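Local coordinates for protein cyclodipeptide synthase, BtCDPS (Bacillus thermoamylovorans, PDB 6ZTU) that probably makes cyclodipeptides by joining two aminoacyl groups, which enzymes of this family usually take from aminoacyl-tRNAs, at residues S16-K21 with K209-E214; Y131-D136 with S142-S147. All coordinates share one frame; numbering follows the deposited sequence.

Contact 1 ties the start of helix 17-25 to the end of helix 205-211, two helix ends brought together across 187 intervening residues, and it is partly buried. Contact 2, nested inside that long loop, is local and buried: helix 120-135 turns at Asp136 and helix 137-157 folds back so that an aromatic ring meets it. Their chemistry follows their places. One long lysine reaches a capping serine through a weak polar bond in contact 1, whereas contact 2 is apolar, with a sulfur at a ring edge. The two share no helix, but helix 205-211 touches helix 137-157 where Lys209 CD lies 3.9 Å from Ser142 OG; their centres are about 19 Å apart.

Contact 1 of 2, residues S16-K21 with K209-E214; sequences SRNCEK and KIKNSE
Ser16 and Lys211 come closest along the backbone, their CA atoms 7.2 Å apart, so the gap between the two helix ends is bridged by side chains. Ser16 is the N-cap of helix 17-25, and Lys211 lies near the end of helix 205-211, which finishes in a Schellman motif with Ser213 as the C-prime residue. The lysine chain bends at chi2 (-63°) and then runs extended toward the serine. Its CD passes 3.9 Å from Ser16 CB, and Lys211 NZ gives a weak hydrogen bond of 3.4 Å to Ser16 OG. That same Ser16 OG accepts from Cys19 N at 3.2 Å, a nearly straight capping bond of 164°; chi1 of 69° turns the hydroxyl back over the first turn to receive it. Beyond the serine, Lys211 NZ reaches Asn18 CB at 3.9 Å, the side chains of Asn18 and Lys211 crossing at about a right angle, while Cys19 SG lies 4.2 Å from Lys211 CE. Leu15 and Met219 add packing against the lysine, and Pro14 of strand 11-14 touches Cys19. One serine oxygen thus takes the capping bond and, more weakly, the lysine. The positive end of the helix dipole probably disfavours the ammonium slightly, so the weak bond and the aliphatic part of Lys211 are likely to carry the contact.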
ATOM      1  N   SER A  16      14.119   7.894  -0.018  1.00 24.20           N
ATOM      2  CA  SER A  16      15.554   7.984   0.205  1.00 24.87           C
ATOM      3  C   SER A  16      16.246   8.138  -1.141  1.00 26.41           C
ATOM      4  O   SER A  16      15.618   8.047  -2.199  1.00 23.94           O
ATOM      5  CB  SER A  16      16.083   6.736   0.911  1.00 30.95           C
ATOM      6  OG  SER A  16      16.003   5.632   0.019  1.00 28.63           O
ATOM      7  N   ARG A  17      17.564   8.353  -1.097  1.00 26.46           N
ATOM      8  CA  ARG A  17      18.314   8.464  -2.348  1.00 28.06           C
ATOM      9  C   ARG A  17      18.357   7.139  -3.095  1.00 29.07           C
ATOM     10  O   ARG A  17      18.407   7.123  -4.330  1.00 27.52           O
ATOM     11  CB  ARG A  17      19.731   8.967  -2.076  1.00 28.98           C
ATOM     12  CG  ARG A  17      19.769  10.399  -1.569  1.00 33.53           C
ATOM     13  CD  ARG A  17      19.349  11.362  -2.647  1.00 30.39           C
ATOM     14  NE  ARG A  17      19.483  12.738  -2.168  1.00 36.51           N
ATOM     15  CZ  ARG A  17      19.082  13.807  -2.840  1.00 35.24           C
ATOM     16  NH1 ARG A  17      18.515  13.676  -4.033  1.00 33.34           N
ATOM     17  NH2 ARG A  17      19.240  15.012  -2.308  1.00 37.59           N
ATOM     18  N   ASN A  18      18.314   6.020  -2.373  1.00 30.41           N
ATOM     19  CA  ASN A  18      18.218   4.729  -3.048  1.00 29.85           C
ATOM     20  C   ASN A  18      16.877   4.584  -3.760  1.00 29.63           C
ATOM     21  O   ASN A  18      16.816   4.080  -4.894  1.00 26.11           O
ATOM     22  CB  ASN A  18      18.429   3.599  -2.045  1.00 27.72           C
ATOM     23  CG  ASN A  18      18.609   2.249  -2.728  1.00 31.49           C
ATOM     24  OD1 ASN A  18      17.762   1.359  -2.619  1.00 31.96           O
ATOM     25  ND2 ASN A  18      19.711   2.095  -3.440  1.00 27.82           N
ATOM     26  N   CYS A  19      15.788   5.036  -3.123  1.00 24.83           N
ATOM     27  CA  CYS A  19      14.488   4.985  -3.783  1.00 24.60           C
ATOM     28  C   CYS A  19      14.502   5.832  -5.048  1.00 28.84           C
ATOM     29  O   CYS A  19      13.896   5.470  -6.066  1.00 26.58           O
ATOM     30  CB  CYS A  19      13.377   5.456  -2.837  1.00 25.96           C
ATOM     31  SG  CYS A  19      13.326   4.646  -1.236  1.00 25.72           S
ATOM     32  N   GLU A  20      15.207   6.963  -5.001  1.00 26.97           N
ATOM     33  CA  GLU A  20      15.312   7.824  -6.172  1.00 27.90           C
ATOM     34  C   GLU A  20      16.018   7.110  -7.318  1.00 27.83           C
ATOM     35  O   GLU A  20      15.611   7.240  -8.476  1.00 28.81           O
ATOM     36  CB  GLU A  20      16.058   9.105  -5.808  1.00 27.02           C
ATOM     37  CG  GLU A  20      16.181  10.084  -6.953  1.00 30.09           C
ATOM     38  CD  GLU A  20      16.937  11.334  -6.546  1.00 34.63           C
ATOM     39  OE1 GLU A  20      17.883  11.236  -5.733  1.00 35.50           O
ATOM     40  OE2 GLU A  20      16.568  12.421  -7.033  1.00 39.70           O
ATOM     41  N   LYS A  21      17.088   6.369  -7.008  1.00 28.41           N
ATOM     42  CA  LYS A  21      17.800   5.617  -8.041  1.00 29.23           C
ATOM     43  C   LYS A  21      16.888   4.578  -8.675  1.00 31.15           C
ATOM     44  O   LYS A  21      16.833   4.440  -9.904  1.00 30.62           O
ATOM     45  CB  LYS A  21      19.045   4.948  -7.454  1.00 32.44           C
ATOM     46  CG  LYS A  21      20.128   5.914  -6.988  1.00 41.03           C
ATOM     47  CD  LYS A  21      21.145   5.227  -6.086  1.00 43.43           C
ATOM     48  CE  LYS A  21      22.441   6.024  -6.028  1.00 53.11           C
ATOM     49  NZ  LYS A  21      22.901   6.442  -7.392  1.00 54.64           N
ATOM     50  N   LYS A 209      11.902   5.842   9.395  1.00 25.30           N
ATOM     51  CA  LYS A 209      12.683   5.265  10.480  1.00 26.75           C
ATOM     52  C   LYS A 209      13.481   4.062  10.005  1.00 25.08           C
ATOM     53  O   LYS A 209      14.632   3.880  10.402  1.00 27.54           O
ATOM     54  CB  LYS A 209      11.764   4.874  11.633  1.00 25.51           C
ATOM     55  CG  LYS A 209      10.970   6.032  12.193  1.00 31.96           C
ATOM     56  CD  LYS A 209      10.446   5.683  13.565  1.00 33.50           C
ATOM     57  CE  LYS A 209       9.751   6.875  14.207  1.00 41.77           C
ATOM     58  NZ  LYS A 209       8.389   7.030  13.648  1.00 44.32           N
ATOM     59  N   ILE A 210      12.871   3.209   9.181  1.00 25.81           N
ATOM     60  CA  ILE A 210      13.608   2.092   8.601  1.00 25.99           C
ATOM     61  C   ILE A 210      14.825   2.589   7.828  1.00 30.28           C
ATOM     62  O   ILE A 210      15.920   2.025   7.941  1.00 28.60           O
ATOM     63  CB  ILE A 210      12.663   1.251   7.723  1.00 25.69           C
ATOM     64  CG1 ILE A 210      11.616   0.565   8.609  1.00 25.18           C
ATOM     65  CG2 ILE A 210      13.441   0.215   6.919  1.00 27.68           C
ATOM     66  CD1 ILE A 210      10.517  -0.149   7.831  1.00 25.33           C
ATOM     67  N   LYS A 211      14.667   3.667   7.050  1.00 28.11           N
ATOM     68  CA  LYS A 211      15.783   4.191   6.266  1.00 29.82           C
ATOM     69  C   LYS A 211      16.817   4.899   7.132  1.00 35.05           C
ATOM     70  O   LYS A 211      17.950   5.127   6.684  1.00 36.08           O
ATOM     71  CB  LYS A 211      15.252   5.141   5.192  1.00 30.33           C
ATOM     72  CG  LYS A 211      14.704   4.437   3.963  1.00 27.54           C
ATOM     73  CD  LYS A 211      15.820   3.660   3.261  1.00 30.37           C
ATOM     74  CE  LYS A 211      15.304   2.916   2.052  1.00 31.82           C
ATOM     75  NZ  LYS A 211      16.439   2.488   1.176  1.00 34.14           N
ATOM     76  N   ASN A 212      16.446   5.272   8.353  1.00 28.36           N
ATOM     77  CA  ASN A 212      17.371   5.794   9.341  1.00 31.80           C
ATOM     78  C   ASN A 212      18.065   4.684  10.126  1.00 33.00           C
ATOM     79  O   ASN A 212      18.721   4.978  11.129  1.00 31.97           O
ATOM     80  CB  ASN A 212      16.627   6.721  10.298  1.00 30.25           C
ATOM     81  CG  ASN A 212      17.538   7.730  10.956  1.00 38.76           C
ATOM     82  OD1 ASN A 212      18.467   8.247  10.331  1.00 38.50           O
ATOM     83  ND2 ASN A 212      17.284   8.011  12.229  1.00 38.22           N
ATOM     84  N   SER A 213      17.886   3.422   9.712  1.00 31.71           N
ATOM     85  CA  SER A 213      18.528   2.243  10.320  1.00 29.41           C
ATOM     86  C   SER A 213      18.145   2.057  11.787  1.00 31.74           C
ATOM     87  O   SER A 213      18.988   1.721  12.624  1.00 31.25           O
ATOM     88  CB  SER A 213      20.050   2.304  10.174  1.00 40.34           C
ATOM     89  OG  SER A 213      20.412   2.639   8.851  1.00 40.17           O
ATOM     90  N   GLU A 214      16.868   2.266  12.105  1.00 27.28           N
ATOM     91  CA  GLU A 214      16.383   2.201  13.479  1.00 24.56           C
ATOM     92  C   GLU A 214      15.870   0.822  13.891  1.00 26.35           C
ATOM     93  O   GLU A 214      15.552   0.631  15.074  1.00 24.76           O
ATOM     94  CB  GLU A 214      15.294   3.261  13.691  1.00 27.40           C
ATOM     95  CG  GLU A 214      15.862   4.701  13.657  1.00 29.76           C
ATOM     96  CD  GLU A 214      14.811   5.766  13.865  1.00 34.66           C
ATOM     97  OE1 GLU A 214      13.818   5.503  14.579  1.00 38.08           O
ATOM     98  OE2 GLU A 214      14.978   6.875  13.318  1.00 33.93           O
TER

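Contact 2 of 2, residues Y131-D136 with S142-S147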
ATOM      1  N   TYR A 131       7.501 -11.183  13.970  1.00 25.06           N
ATOM      2  CA  TYR A 131       8.486 -11.410  15.022  1.00 26.24           C
ATOM      3  C   TYR A 131       8.893 -10.094  15.683  1.00 25.67           C
ATOM      4  O   TYR A 131       8.875  -9.969  16.915  1.00 24.63           O
ATOM      5  CB  TYR A 131       9.703 -12.125  14.439  1.00 26.02           C
ATOM      6  CG  TYR A 131      10.808 -12.333  15.437  1.00 27.55           C
ATOM      7  CD1 TYR A 131      10.833 -13.462  16.244  1.00 28.71           C
ATOM      8  CD2 TYR A 131      11.817 -11.389  15.596  1.00 26.06           C
ATOM      9  CE1 TYR A 131      11.845 -13.661  17.168  1.00 29.65           C
ATOM     10  CE2 TYR A 131      12.832 -11.581  16.519  1.00 28.83           C
ATOM     11  CZ  TYR A 131      12.836 -12.716  17.302  1.00 30.32           C
ATOM     12  OH  TYR A 131      13.845 -12.912  18.223  1.00 30.54           O
ATOM     13  N   TYR A 132       9.241  -9.092  14.884  1.00 22.75           N
ATOM     14  CA  TYR A 132       9.659  -7.832  15.494  1.00 22.91           C
ATOM     15  C   TYR A 132       8.482  -7.050  16.064  1.00 24.12           C
ATOM     16  O   TYR A 132       8.671  -6.268  17.008  1.00 24.48           O
ATOM     17  CB  TYR A 132      10.471  -7.020  14.478  1.00 21.43           C
ATOM     18  CG  TYR A 132      11.857  -7.629  14.337  1.00 23.81           C
ATOM     19  CD1 TYR A 132      12.792  -7.504  15.362  1.00 26.82           C
ATOM     20  CD2 TYR A 132      12.201  -8.393  13.229  1.00 22.51           C
ATOM     21  CE1 TYR A 132      14.041  -8.098  15.273  1.00 26.41           C
ATOM     22  CE2 TYR A 132      13.455  -8.986  13.133  1.00 23.17           C
ATOM     23  CZ  TYR A 132      14.366  -8.828  14.162  1.00 27.14           C
ATOM     24  OH  TYR A 132      15.614  -9.407  14.094  1.00 29.78           O
ATOM     25  N   PHE A 133       7.265  -7.250  15.540  1.00 22.56           N
ATOM     26  CA  PHE A 133       6.101  -6.654  16.185  1.00 24.05           C
ATOM     27  C   PHE A 133       5.945  -7.183  17.605  1.00 24.42           C
ATOM     28  O   PHE A 133       5.562  -6.441  18.517  1.00 26.86           O
ATOM     29  CB  PHE A 133       4.830  -6.942  15.377  1.00 22.94           C
ATOM     30  CG  PHE A 133       3.580  -6.375  15.992  1.00 21.62           C
ATOM     31  CD1 PHE A 133       3.209  -5.073  15.744  1.00 22.27           C
ATOM     32  CD2 PHE A 133       2.792  -7.141  16.840  1.00 25.07           C
ATOM     33  CE1 PHE A 133       2.070  -4.530  16.304  1.00 24.57           C
ATOM     34  CE2 PHE A 133       1.643  -6.604  17.410  1.00 26.64           C
ATOM     35  CZ  PHE A 133       1.282  -5.299  17.134  1.00 25.42           C
ATOM     36  N   GLU A 134       6.223  -8.471  17.803  1.00 23.27           N
ATOM     37  CA  GLU A 134       6.123  -9.079  19.124  1.00 26.45           C
ATOM     38  C   GLU A 134       7.290  -8.685  20.019  1.00 28.57           C
ATOM     39  O   GLU A 134       7.090  -8.408  21.206  1.00 31.79           O
ATOM     40  CB  GLU A 134       6.072 -10.606  19.003  1.00 29.20           C
ATOM     41  CG  GLU A 134       4.835 -11.152  18.340  1.00 41.28           C
ATOM     42  CD  GLU A 134       4.829 -12.678  18.323  1.00 54.64           C
ATOM     43  OE1 GLU A 134       5.438 -13.287  19.238  1.00 58.31           O
ATOM     44  OE2 GLU A 134       4.230 -13.261  17.389  1.00 56.66           O
ATOM     45  N   LYS A 135       8.507  -8.622  19.464  1.00 25.15           N
ATOM     46  CA  LYS A 135       9.733  -8.592  20.257  1.00 25.82           C
ATOM     47  C   LYS A 135      10.386  -7.219  20.361  1.00 26.93           C
ATOM     48  O   LYS A 135      11.197  -7.017  21.272  1.00 28.80           O
ATOM     49  CB  LYS A 135      10.767  -9.573  19.682  1.00 26.49           C
ATOM     50  CG  LYS A 135      10.340 -11.044  19.698  1.00 28.53           C
ATOM     51  CD  LYS A 135      10.415 -11.638  21.089  1.00 35.79           C
ATOM     52  CE  LYS A 135      10.054 -13.116  21.070  1.00 41.90           C
ATOM     53  NZ  LYS A 135      10.216 -13.731  22.415  1.00 53.89           N
ATOM     54  N   ASP A 136      10.109  -6.291  19.443  1.00 24.03           N
ATOM     55  CA  ASP A 136      10.720  -4.955  19.481  1.00 24.65           C
ATOM     56  C   ASP A 136       9.621  -3.936  19.757  1.00 28.54           C
ATOM     57  O   ASP A 136       8.882  -3.559  18.843  1.00 24.32           O
ATOM     58  CB  ASP A 136      11.454  -4.617  18.183  1.00 21.45           C
ATOM     59  CG  ASP A 136      12.079  -3.210  18.210  1.00 23.48           C
ATOM     60  OD1 ASP A 136      11.955  -2.522  19.232  1.00 27.38           O
ATOM     61  OD2 ASP A 136      12.713  -2.802  17.213  1.00 25.96           O
ATOM     62  N   SER A 142       5.547   1.696  16.188  1.00 21.32           N
ATOM     63  CA  SER A 142       5.384   2.275  14.853  1.00 21.17           C
ATOM     64  C   SER A 142       4.278   1.580  14.069  1.00 21.47           C
ATOM     65  O   SER A 142       3.528   2.233  13.330  1.00 24.13           O
ATOM     66  CB  SER A 142       6.696   2.175  14.077  1.00 25.65           C
ATOM     67  OG  SER A 142       7.576   3.198  14.483  1.00 26.00           O
ATOM     68  N   CYS A 143       4.192   0.258  14.186  1.00 21.47           N
ATOM     69  CA  CYS A 143       3.115  -0.454  13.500  1.00 20.34           C
ATOM     70  C   CYS A 143       1.755  -0.039  14.038  1.00 23.44           C
ATOM     71  O   CYS A 143       0.813   0.147  13.267  1.00 21.49           O
ATOM     72  CB  CYS A 143       3.284  -1.966  13.633  1.00 23.12           C
ATOM     73  SG  CYS A 143       4.722  -2.636  12.745  1.00 22.89           S
ATOM     74  N   LEU A 144       1.630   0.084  15.360  1.00 23.41           N
ATOM     75  CA  LEU A 144       0.367   0.530  15.939  1.00 24.22           C
ATOM     76  C   LEU A 144       0.031   1.956  15.518  1.00 24.88           C
ATOM     77  O   LEU A 144      -1.149   2.310  15.399  1.00 26.43           O
ATOM     78  CB  LEU A 144       0.426   0.413  17.463  1.00 23.07           C
ATOM     79  CG  LEU A 144       0.470  -1.045  17.949  1.00 27.24           C
ATOM     80  CD1 LEU A 144       0.823  -1.170  19.434  1.00 31.46           C
ATOM     81  CD2 LEU A 144      -0.839  -1.771  17.644  1.00 27.08           C
ATOM     82  N   ALA A 145       1.046   2.798  15.301  1.00 23.95           N
ATOM     83  CA  ALA A 145       0.788   4.131  14.773  1.00 24.98           C
ATOM     84  C   ALA A 145       0.250   4.071  13.346  1.00 24.19           C
ATOM     85  O   ALA A 145      -0.624   4.866  12.975  1.00 26.31           O
ATOM     86  CB  ALA A 145       2.057   4.982  14.828  1.00 24.89           C
ATOM     87  N   MET A 146       0.784   3.169  12.515  1.00 24.32           N
ATOM     88  CA  MET A 146       0.195   2.976  11.193  1.00 23.71           C
ATOM     89  C   MET A 146      -1.252   2.528  11.316  1.00 25.05           C
ATOM     90  O   MET A 146      -2.107   2.922  10.514  1.00 26.64           O
ATOM     91  CB  MET A 146       0.987   1.939  10.391  1.00 24.82           C
ATOM     92  CG  MET A 146       2.237   2.470   9.759  1.00 28.06           C
ATOM     93  SD  MET A 146       2.957   1.260   8.615  1.00 25.89           S
ATOM     94  CE  MET A 146       1.803   1.352   7.254  1.00 26.19           C
ATOM     95  N   SER A 147      -1.532   1.680  12.305  1.00 21.74           N
ATOM     96  CA  SER A 147      -2.899   1.225  12.549  1.00 23.26           C
ATOM     97  C   SER A 147      -3.787   2.396  12.950  1.00 26.42           C
ATOM     98  O   SER A 147      -4.908   2.551  12.451  1.00 25.61           O
ATOM     99  CB  SER A 147      -2.887   0.152  13.640  1.00 23.79           C
ATOM    100  OG  SER A 147      -4.207  -0.291  13.915  1.00 28.31           O
TER
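With CG anti to the backbone N (chi1 179°), Phe133 carries its ring edge up to Cys143 and Leu144, while Cys143 holds SG beside its own backbone N (chi1 -68°), which sets both CB and SG along the ring edge. The closest approach is Phe133 CD1 to Cys143 CB, 3.8 Å, made near the ring plane. Phe133 CE1 lies almost as near the same methylene, 3.9 Å from Cys143 CB. The sulfur follows the same side of the phenyl group: Cys143 SG is 4.1 Å from Phe133 CD1 and 5.5 Å from the ring centroid, lying 82° off the ring normal, so this is a sulfur-aromatic contact at the edge. Farther round the rim, Phe133 CZ meets Leu144 CD2 at 4.1 Å, and the two side chains cross at about a right angle. The ring edge therefore spans two successive residues of the facing helix, Cys143 at CD1 and CE1 and Leu144 at CE1 and CZ. Replacing Phe133 by an alanine removes the ring, which would probably leave Cys143 CB and Leu144 CD2 without their apolar partner and open a gap between the two helices. Around the pair, Asp136 is the N-cap of helix 137-157, its OD1 accepting from Lys138 N, and Arg140 NH1 bonds the carbonyl oxygen of Phe133, so the start of helix 137-157 is tied back to the end of helix 120-135. Helix 167-191 packs against both partners' helices, with Phe171 and Val174 touching Phe133 and Ala173 touching Ser147, while Leu206 of helix 205-211 lies against Ser142 and Met146.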